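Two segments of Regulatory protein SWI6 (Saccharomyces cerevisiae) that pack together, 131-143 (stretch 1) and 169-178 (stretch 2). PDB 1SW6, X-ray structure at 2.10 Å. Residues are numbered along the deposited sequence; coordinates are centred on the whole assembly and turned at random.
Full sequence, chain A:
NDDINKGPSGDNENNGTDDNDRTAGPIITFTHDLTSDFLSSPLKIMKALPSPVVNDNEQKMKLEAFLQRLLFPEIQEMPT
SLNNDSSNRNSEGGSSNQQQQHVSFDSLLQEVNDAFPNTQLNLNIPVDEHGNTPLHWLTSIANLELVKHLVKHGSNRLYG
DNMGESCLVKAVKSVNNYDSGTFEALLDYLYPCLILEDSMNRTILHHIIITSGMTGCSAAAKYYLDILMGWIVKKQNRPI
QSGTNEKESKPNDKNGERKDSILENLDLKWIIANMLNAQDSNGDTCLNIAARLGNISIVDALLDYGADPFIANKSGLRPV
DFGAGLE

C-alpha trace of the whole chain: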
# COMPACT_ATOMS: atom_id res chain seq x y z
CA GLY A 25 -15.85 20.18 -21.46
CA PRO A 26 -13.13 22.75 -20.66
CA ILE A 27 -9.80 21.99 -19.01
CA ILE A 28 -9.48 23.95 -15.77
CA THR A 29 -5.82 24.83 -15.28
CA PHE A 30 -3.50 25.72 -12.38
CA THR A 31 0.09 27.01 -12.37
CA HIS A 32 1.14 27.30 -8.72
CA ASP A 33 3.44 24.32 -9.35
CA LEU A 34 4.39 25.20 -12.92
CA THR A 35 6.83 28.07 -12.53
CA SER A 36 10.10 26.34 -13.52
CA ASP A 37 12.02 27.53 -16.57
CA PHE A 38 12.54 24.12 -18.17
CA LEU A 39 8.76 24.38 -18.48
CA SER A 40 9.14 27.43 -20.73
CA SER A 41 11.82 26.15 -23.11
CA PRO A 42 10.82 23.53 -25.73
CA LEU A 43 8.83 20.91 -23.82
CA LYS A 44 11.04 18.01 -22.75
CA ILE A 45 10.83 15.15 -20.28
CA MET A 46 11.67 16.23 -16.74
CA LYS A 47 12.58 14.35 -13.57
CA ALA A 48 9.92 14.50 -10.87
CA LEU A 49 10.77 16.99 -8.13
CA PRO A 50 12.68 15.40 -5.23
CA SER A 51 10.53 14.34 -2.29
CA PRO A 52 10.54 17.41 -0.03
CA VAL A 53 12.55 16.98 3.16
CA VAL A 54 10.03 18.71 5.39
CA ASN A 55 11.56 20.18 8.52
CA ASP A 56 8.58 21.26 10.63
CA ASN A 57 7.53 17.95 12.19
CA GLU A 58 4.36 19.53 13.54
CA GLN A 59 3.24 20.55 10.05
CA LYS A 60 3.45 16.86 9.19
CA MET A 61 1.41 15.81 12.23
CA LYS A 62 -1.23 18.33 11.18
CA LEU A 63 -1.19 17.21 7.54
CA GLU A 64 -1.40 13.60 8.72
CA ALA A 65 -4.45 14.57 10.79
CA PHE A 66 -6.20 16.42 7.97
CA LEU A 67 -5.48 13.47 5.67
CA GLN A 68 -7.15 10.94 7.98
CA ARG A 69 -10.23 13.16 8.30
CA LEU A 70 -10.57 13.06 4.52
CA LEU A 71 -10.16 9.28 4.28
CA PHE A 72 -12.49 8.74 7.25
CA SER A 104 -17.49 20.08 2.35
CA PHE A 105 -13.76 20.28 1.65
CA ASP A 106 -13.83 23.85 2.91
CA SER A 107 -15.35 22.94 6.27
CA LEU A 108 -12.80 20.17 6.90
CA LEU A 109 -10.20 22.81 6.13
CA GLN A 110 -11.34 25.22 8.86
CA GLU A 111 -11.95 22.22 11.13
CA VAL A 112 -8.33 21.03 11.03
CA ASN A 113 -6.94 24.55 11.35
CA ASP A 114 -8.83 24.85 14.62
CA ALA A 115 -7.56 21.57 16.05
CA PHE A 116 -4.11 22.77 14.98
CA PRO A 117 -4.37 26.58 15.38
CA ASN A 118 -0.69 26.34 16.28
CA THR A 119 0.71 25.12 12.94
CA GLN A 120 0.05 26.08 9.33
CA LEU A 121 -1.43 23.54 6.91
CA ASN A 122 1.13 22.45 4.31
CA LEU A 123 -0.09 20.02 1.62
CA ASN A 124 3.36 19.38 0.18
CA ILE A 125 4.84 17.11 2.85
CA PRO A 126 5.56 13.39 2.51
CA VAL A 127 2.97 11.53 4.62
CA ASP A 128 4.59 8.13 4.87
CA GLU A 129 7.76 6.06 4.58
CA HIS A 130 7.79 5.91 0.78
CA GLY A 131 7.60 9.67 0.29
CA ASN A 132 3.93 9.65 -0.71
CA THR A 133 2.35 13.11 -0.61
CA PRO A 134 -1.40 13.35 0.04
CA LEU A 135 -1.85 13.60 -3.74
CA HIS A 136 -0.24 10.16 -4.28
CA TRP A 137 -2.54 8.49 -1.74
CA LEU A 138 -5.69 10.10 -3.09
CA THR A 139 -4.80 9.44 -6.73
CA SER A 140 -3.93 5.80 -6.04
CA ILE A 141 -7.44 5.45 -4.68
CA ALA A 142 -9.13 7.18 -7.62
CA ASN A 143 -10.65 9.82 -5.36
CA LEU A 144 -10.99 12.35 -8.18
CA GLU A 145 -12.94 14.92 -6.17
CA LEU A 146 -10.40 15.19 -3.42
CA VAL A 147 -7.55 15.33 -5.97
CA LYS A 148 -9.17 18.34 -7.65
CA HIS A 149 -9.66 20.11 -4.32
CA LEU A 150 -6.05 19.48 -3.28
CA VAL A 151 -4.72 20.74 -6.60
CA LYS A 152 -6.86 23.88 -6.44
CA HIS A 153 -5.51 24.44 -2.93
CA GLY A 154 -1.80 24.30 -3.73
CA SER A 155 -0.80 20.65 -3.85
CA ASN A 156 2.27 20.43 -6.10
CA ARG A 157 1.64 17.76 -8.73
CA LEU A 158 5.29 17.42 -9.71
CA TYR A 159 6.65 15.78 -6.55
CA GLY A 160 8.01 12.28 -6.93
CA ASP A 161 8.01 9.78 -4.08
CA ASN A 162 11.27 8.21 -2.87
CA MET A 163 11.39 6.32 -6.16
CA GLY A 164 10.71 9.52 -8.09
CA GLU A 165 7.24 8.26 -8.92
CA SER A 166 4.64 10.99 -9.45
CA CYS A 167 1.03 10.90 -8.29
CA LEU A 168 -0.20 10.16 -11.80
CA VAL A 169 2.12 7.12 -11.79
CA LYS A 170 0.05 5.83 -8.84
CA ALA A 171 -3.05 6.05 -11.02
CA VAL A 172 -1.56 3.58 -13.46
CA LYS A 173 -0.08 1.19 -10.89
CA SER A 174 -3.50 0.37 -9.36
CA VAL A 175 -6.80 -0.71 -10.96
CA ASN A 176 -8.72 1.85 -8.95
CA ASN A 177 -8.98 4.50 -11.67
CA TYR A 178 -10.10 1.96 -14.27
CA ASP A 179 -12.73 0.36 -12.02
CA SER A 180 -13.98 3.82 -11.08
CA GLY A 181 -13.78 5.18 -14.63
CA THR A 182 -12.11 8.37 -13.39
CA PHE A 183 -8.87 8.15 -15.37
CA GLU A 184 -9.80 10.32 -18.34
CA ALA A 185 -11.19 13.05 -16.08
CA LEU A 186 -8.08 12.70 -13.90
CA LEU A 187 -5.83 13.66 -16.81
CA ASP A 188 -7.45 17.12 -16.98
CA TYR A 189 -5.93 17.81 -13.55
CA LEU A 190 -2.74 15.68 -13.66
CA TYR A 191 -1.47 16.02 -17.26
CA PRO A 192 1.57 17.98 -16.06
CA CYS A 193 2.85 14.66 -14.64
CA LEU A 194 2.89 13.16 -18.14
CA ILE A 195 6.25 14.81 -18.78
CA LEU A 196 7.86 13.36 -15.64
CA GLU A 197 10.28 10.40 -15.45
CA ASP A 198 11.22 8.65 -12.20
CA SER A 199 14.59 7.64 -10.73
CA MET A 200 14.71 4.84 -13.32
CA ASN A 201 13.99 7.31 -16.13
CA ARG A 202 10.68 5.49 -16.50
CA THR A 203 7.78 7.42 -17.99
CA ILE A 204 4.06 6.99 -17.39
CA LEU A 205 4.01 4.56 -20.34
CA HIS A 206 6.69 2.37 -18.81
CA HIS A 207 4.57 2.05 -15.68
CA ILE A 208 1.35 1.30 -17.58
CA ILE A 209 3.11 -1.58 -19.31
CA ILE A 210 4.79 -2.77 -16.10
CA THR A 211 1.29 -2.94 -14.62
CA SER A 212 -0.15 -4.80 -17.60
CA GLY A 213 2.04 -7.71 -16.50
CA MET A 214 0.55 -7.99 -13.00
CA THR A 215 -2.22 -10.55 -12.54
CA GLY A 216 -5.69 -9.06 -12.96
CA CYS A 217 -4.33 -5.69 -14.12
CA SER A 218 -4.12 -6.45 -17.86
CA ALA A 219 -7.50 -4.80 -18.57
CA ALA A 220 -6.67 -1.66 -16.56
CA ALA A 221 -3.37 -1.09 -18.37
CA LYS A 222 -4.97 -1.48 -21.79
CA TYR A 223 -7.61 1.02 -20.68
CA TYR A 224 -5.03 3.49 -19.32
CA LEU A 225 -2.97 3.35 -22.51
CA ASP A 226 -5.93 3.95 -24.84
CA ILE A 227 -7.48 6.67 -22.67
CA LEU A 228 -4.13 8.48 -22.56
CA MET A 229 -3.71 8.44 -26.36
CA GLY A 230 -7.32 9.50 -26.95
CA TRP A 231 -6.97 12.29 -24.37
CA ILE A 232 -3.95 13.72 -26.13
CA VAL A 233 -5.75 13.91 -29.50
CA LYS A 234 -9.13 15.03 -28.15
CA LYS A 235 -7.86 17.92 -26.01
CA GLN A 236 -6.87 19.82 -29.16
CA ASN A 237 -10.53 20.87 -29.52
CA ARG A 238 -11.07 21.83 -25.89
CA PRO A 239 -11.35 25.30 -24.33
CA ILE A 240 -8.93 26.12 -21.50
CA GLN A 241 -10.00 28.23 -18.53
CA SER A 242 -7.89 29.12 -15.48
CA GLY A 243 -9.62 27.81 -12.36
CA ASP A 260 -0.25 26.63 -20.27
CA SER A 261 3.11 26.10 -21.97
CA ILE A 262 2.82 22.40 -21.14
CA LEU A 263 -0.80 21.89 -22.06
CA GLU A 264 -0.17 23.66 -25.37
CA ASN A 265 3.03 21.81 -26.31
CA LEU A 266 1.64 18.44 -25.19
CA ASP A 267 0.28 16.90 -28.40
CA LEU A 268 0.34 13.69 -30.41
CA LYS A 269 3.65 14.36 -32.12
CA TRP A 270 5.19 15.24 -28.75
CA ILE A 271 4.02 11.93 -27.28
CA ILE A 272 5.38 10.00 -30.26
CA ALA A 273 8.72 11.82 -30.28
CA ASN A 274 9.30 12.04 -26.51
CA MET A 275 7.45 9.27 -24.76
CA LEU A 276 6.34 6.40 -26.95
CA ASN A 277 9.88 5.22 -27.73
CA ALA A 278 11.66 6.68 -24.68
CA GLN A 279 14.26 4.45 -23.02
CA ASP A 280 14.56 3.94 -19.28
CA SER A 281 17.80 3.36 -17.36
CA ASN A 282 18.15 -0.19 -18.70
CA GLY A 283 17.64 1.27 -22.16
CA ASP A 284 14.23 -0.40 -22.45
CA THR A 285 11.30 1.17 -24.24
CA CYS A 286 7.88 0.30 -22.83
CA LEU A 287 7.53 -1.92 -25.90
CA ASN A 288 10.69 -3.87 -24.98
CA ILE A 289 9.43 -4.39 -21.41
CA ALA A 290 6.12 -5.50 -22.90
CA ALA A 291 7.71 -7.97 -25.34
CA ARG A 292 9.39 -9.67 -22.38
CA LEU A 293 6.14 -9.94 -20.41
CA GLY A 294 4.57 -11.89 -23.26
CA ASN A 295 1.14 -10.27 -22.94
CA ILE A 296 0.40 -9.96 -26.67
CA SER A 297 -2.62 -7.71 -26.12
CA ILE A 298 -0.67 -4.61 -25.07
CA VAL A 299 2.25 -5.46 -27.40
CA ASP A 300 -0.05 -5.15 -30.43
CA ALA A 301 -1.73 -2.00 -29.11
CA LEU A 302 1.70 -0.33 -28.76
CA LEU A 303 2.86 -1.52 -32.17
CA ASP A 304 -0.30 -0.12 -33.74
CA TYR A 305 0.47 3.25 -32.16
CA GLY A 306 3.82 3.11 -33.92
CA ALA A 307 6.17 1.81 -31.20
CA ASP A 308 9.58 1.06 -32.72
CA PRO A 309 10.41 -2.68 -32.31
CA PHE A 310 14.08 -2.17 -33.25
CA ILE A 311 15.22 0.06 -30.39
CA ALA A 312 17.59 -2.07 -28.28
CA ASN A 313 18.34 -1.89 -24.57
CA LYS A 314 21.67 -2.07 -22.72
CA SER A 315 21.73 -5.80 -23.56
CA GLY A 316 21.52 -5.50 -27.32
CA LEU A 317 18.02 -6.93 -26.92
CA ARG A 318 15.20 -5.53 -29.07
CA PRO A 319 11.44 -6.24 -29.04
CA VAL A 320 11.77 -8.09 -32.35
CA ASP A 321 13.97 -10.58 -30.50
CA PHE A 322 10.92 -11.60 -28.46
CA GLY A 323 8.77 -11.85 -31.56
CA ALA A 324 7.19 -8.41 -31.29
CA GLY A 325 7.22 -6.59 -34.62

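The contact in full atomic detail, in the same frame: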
# COMPACT_ATOMS: atom_id res chain seq x y z
N GLY A 131 7.58 8.34 0.87
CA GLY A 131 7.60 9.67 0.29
C GLY A 131 6.30 10.06 -0.40
O GLY A 131 6.28 11.00 -1.20
N ASN A 132 5.22 9.34 -0.12
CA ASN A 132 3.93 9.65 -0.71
C ASN A 132 3.43 10.98 -0.16
O ASN A 132 3.52 11.23 1.05
CB ASN A 132 2.88 8.58 -0.39
CG ASN A 132 3.04 7.32 -1.22
OD1 ASN A 132 3.07 7.37 -2.45
ND2 ASN A 132 3.12 6.17 -0.55
N THR A 133 2.92 11.84 -1.03
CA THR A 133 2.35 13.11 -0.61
C THR A 133 0.86 12.78 -0.55
O THR A 133 0.45 11.70 -0.97
CB THR A 133 2.55 14.24 -1.66
OG1 THR A 133 1.80 13.93 -2.85
CG2 THR A 133 4.01 14.38 -2.01
N PRO A 134 0.03 13.68 -0.00
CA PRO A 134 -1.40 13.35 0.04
C PRO A 134 -1.93 13.05 -1.37
O PRO A 134 -2.78 12.17 -1.56
CB PRO A 134 -2.02 14.60 0.65
CG PRO A 134 -0.98 15.03 1.62
CD PRO A 134 0.30 14.89 0.81
N LEU A 135 -1.41 13.78 -2.36
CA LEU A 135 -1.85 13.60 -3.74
C LEU A 135 -1.62 12.17 -4.25
O LEU A 135 -2.45 11.64 -5.00
CB LEU A 135 -1.15 14.62 -4.64
CG LEU A 135 -1.99 15.22 -5.77
CD1 LEU A 135 -3.28 15.80 -5.23
CD2 LEU A 135 -1.17 16.29 -6.48
N HIS A 136 -0.52 11.53 -3.86
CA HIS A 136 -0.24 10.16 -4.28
C HIS A 136 -1.28 9.20 -3.72
O HIS A 136 -1.79 8.33 -4.43
CB HIS A 136 1.13 9.69 -3.79
CG HIS A 136 2.29 10.29 -4.52
ND1 HIS A 136 2.67 11.61 -4.36
CD2 HIS A 136 3.18 9.74 -5.38
CE1 HIS A 136 3.76 11.83 -5.08
NE2 HIS A 136 4.09 10.71 -5.70
N TRP A 137 -1.57 9.34 -2.43
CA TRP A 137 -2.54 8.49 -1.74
C TRP A 137 -3.92 8.60 -2.37
O TRP A 137 -4.55 7.58 -2.69
CB TRP A 137 -2.64 8.87 -0.27
CG TRP A 137 -1.59 8.28 0.62
CD1 TRP A 137 -0.39 7.75 0.25
CD2 TRP A 137 -1.64 8.20 2.05
NE1 TRP A 137 0.32 7.35 1.36
CE2 TRP A 137 -0.43 7.61 2.47
CE3 TRP A 137 -2.60 8.56 3.01
CZ2 TRP A 137 -0.14 7.38 3.82
CZ3 TRP A 137 -2.31 8.33 4.36
CH2 TRP A 137 -1.09 7.75 4.75
N LEU A 138 -4.37 9.83 -2.53
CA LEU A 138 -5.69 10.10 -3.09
C LEU A 138 -5.85 9.71 -4.56
O LEU A 138 -6.94 9.33 -4.99
CB LEU A 138 -6.05 11.57 -2.88
CG LEU A 138 -6.38 11.82 -1.40
CD1 LEU A 138 -6.64 13.29 -1.13
CD2 LEU A 138 -7.60 11.02 -1.04
N THR A 139 -4.76 9.80 -5.32
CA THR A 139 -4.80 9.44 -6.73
C THR A 139 -4.80 7.91 -6.87
O THR A 139 -5.48 7.34 -7.73
CB THR A 139 -3.59 10.02 -7.49
OG1 THR A 139 -3.73 11.45 -7.59
CG2 THR A 139 -3.49 9.43 -8.91
N SER A 140 -4.03 7.25 -6.01
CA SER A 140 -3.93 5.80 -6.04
C SER A 140 -5.29 5.16 -5.78
O SER A 140 -5.57 4.04 -6.20
CB SER A 140 -2.93 5.33 -4.98
OG SER A 140 -2.66 3.94 -5.11
N ILE A 141 -6.13 5.90 -5.08
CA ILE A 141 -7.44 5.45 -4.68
C ILE A 141 -8.56 5.98 -5.57
O ILE A 141 -9.74 5.81 -5.27
CB ILE A 141 -7.65 5.87 -3.19
CG1 ILE A 141 -7.91 4.63 -2.36
CG2 ILE A 141 -8.68 6.96 -3.05
CD1 ILE A 141 -6.73 3.72 -2.32
N ALA A 142 -8.18 6.61 -6.67
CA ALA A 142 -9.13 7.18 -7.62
C ALA A 142 -10.12 8.17 -7.01
O ALA A 142 -11.23 8.32 -7.53
CB ALA A 142 -9.89 6.06 -8.34
N ASN A 143 -9.73 8.84 -5.93
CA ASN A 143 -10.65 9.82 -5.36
C ASN A 143 -10.50 11.14 -6.12
O ASN A 143 -9.89 12.09 -5.62
CB ASN A 143 -10.38 10.07 -3.88
CG ASN A 143 -11.53 10.81 -3.21
OD1 ASN A 143 -12.01 11.82 -3.71
ND2 ASN A 143 -11.98 10.29 -2.08
N VAL A 169 1.56 8.47 -11.67
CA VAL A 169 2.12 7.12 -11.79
C VAL A 169 1.33 6.16 -10.88
O VAL A 169 1.15 4.99 -11.21
CB VAL A 169 3.64 7.12 -11.40
CG1 VAL A 169 4.17 5.69 -11.24
CG2 VAL A 169 4.44 7.84 -12.50
N LYS A 170 0.83 6.66 -9.75
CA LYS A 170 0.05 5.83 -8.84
C LYS A 170 -1.27 5.43 -9.49
O LYS A 170 -1.77 4.33 -9.28
CB LYS A 170 -0.23 6.59 -7.54
CG LYS A 170 1.04 6.93 -6.78
CD LYS A 170 1.91 5.68 -6.63
CE LYS A 170 3.34 6.03 -6.29
NZ LYS A 170 4.17 4.80 -6.24
N ALA A 171 -1.80 6.33 -10.31
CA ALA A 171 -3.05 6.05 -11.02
C ALA A 171 -2.88 4.85 -11.94
O ALA A 171 -3.81 4.05 -12.09
CB ALA A 171 -3.47 7.27 -11.85
N VAL A 172 -1.71 4.71 -12.55
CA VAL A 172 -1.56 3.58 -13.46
C VAL A 172 -0.96 2.32 -12.85
O VAL A 172 -0.83 1.30 -13.53
CB VAL A 172 -0.76 3.97 -14.73
CG1 VAL A 172 -1.52 5.06 -15.48
CG2 VAL A 172 0.64 4.44 -14.36
N LYS A 173 -0.62 2.37 -11.56
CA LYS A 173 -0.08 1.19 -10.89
C LYS A 173 -1.15 0.47 -10.07
O LYS A 173 -0.86 -0.56 -9.44
CB LYS A 173 1.11 1.57 -10.00
CG LYS A 173 2.34 1.97 -10.80
CD LYS A 173 3.52 2.29 -9.91
CE LYS A 173 4.04 1.05 -9.19
NZ LYS A 173 5.35 1.35 -8.56
N SER A 174 -2.37 1.00 -10.07
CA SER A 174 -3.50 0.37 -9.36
C SER A 174 -4.70 0.32 -10.32
O SER A 174 -4.76 1.10 -11.28
CB SER A 174 -3.86 1.15 -8.09
OG SER A 174 -4.49 2.37 -8.41
N VAL A 175 -5.64 -0.59 -10.07
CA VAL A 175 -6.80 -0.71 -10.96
C VAL A 175 -7.91 0.23 -10.57
O VAL A 175 -8.92 0.31 -11.26
CB VAL A 175 -7.39 -2.14 -10.96
CG1 VAL A 175 -6.32 -3.16 -11.26
CG2 VAL A 175 -8.08 -2.41 -9.63
N ASN A 176 -7.72 0.93 -9.47
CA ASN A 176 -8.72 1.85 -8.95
C ASN A 176 -9.31 2.87 -9.92
O ASN A 176 -10.53 3.08 -9.92
CB ASN A 176 -8.15 2.57 -7.73
CG ASN A 176 -7.86 1.62 -6.59
OD1 ASN A 176 -7.16 0.62 -6.77
ND2 ASN A 176 -8.40 1.93 -5.40
N ASN A 177 -8.48 3.50 -10.74
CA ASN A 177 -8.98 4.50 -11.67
C ASN A 177 -9.72 3.90 -12.86
O ASN A 177 -10.56 4.54 -13.47
CB ASN A 177 -7.84 5.41 -12.11
CG ASN A 177 -7.55 6.49 -11.08
OD1 ASN A 177 -8.20 7.52 -11.07
ND2 ASN A 177 -6.60 6.24 -10.18
N TYR A 178 -9.42 2.65 -13.18
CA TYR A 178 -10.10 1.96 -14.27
C TYR A 178 -11.48 1.50 -13.74
O TYR A 178 -12.51 1.79 -14.33
CB TYR A 178 -9.27 0.76 -14.71
CG TYR A 178 -9.99 -0.27 -15.56
CD1 TYR A 178 -10.56 0.06 -16.78
CD2 TYR A 178 -10.08 -1.59 -15.13
CE1 TYR A 178 -11.19 -0.90 -17.57
CE2 TYR A 178 -10.71 -2.55 -15.91
CZ TYR A 178 -11.26 -2.20 -17.12
OH TYR A 178 -11.89 -3.17 -17.87
O HOH W 1 -1.17 3.02 -6.96

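The most unusual feature of this contact is that its direct polar links both aim at backbone carbonyls at the C-terminal end of one helix, where the chain leaves the helix and its last carbonyls meet the second stretch. The chain turns at Ala142, with left-handed phi/psi of 56/28, and the oxygens of Thr139 and Ser140 face the second stretch. Asn177 ND2 donates to Thr139 O at 2.9 Å, an oxygen that also accepts from Ala142 N at 3.0 Å. An amide suits this place because its NH2 group can reach the carbonyl while its OD1 is satisfied elsewhere in the structure. Ser174, whose CA-to-CB bond points toward the first stretch, has a short side chain that brings OG to 3.0 Å from Ser140 O, although its proton has another acceptor within reach. Asn176 CB lies 3.3 Å from Ser140 O and its ND2 3.7 Å from Ile141 CA; the amide can be buried because ND2 is hydrogen-bonded elsewhere.

Ahead of this turn, helix 134-140 and helix 169-173 run 30° apart, with axes approaching to 8.1 Å. The small side chain of Ser140 takes little room, and its CA lies 4.9 Å from Lys170 CA. A water joins them further, 2.5 Å from Ser140 OG and donating to Lys170 O at 2.7 Å.

Lys170 buries the most surface here. Its aliphatic chain runs past the imidazole, with CG 3.8 Å from His136 CD2, while its ammonium is bonded elsewhere. His136 is steadied by the 2.9 Å hydrogen bond between its ND1 and Thr133 OG1. Thr139 serves both polar and apolar needs: OG1 donates to Leu135 O at 2.9 Å within its own helix, and CG2 packs against Ala171 CB at 3.6 Å.

At the turn itself, the CA-to-CB bond of Ala142 points toward the second stretch, its CB 3.4 Å from Asn176 O, a compact fit.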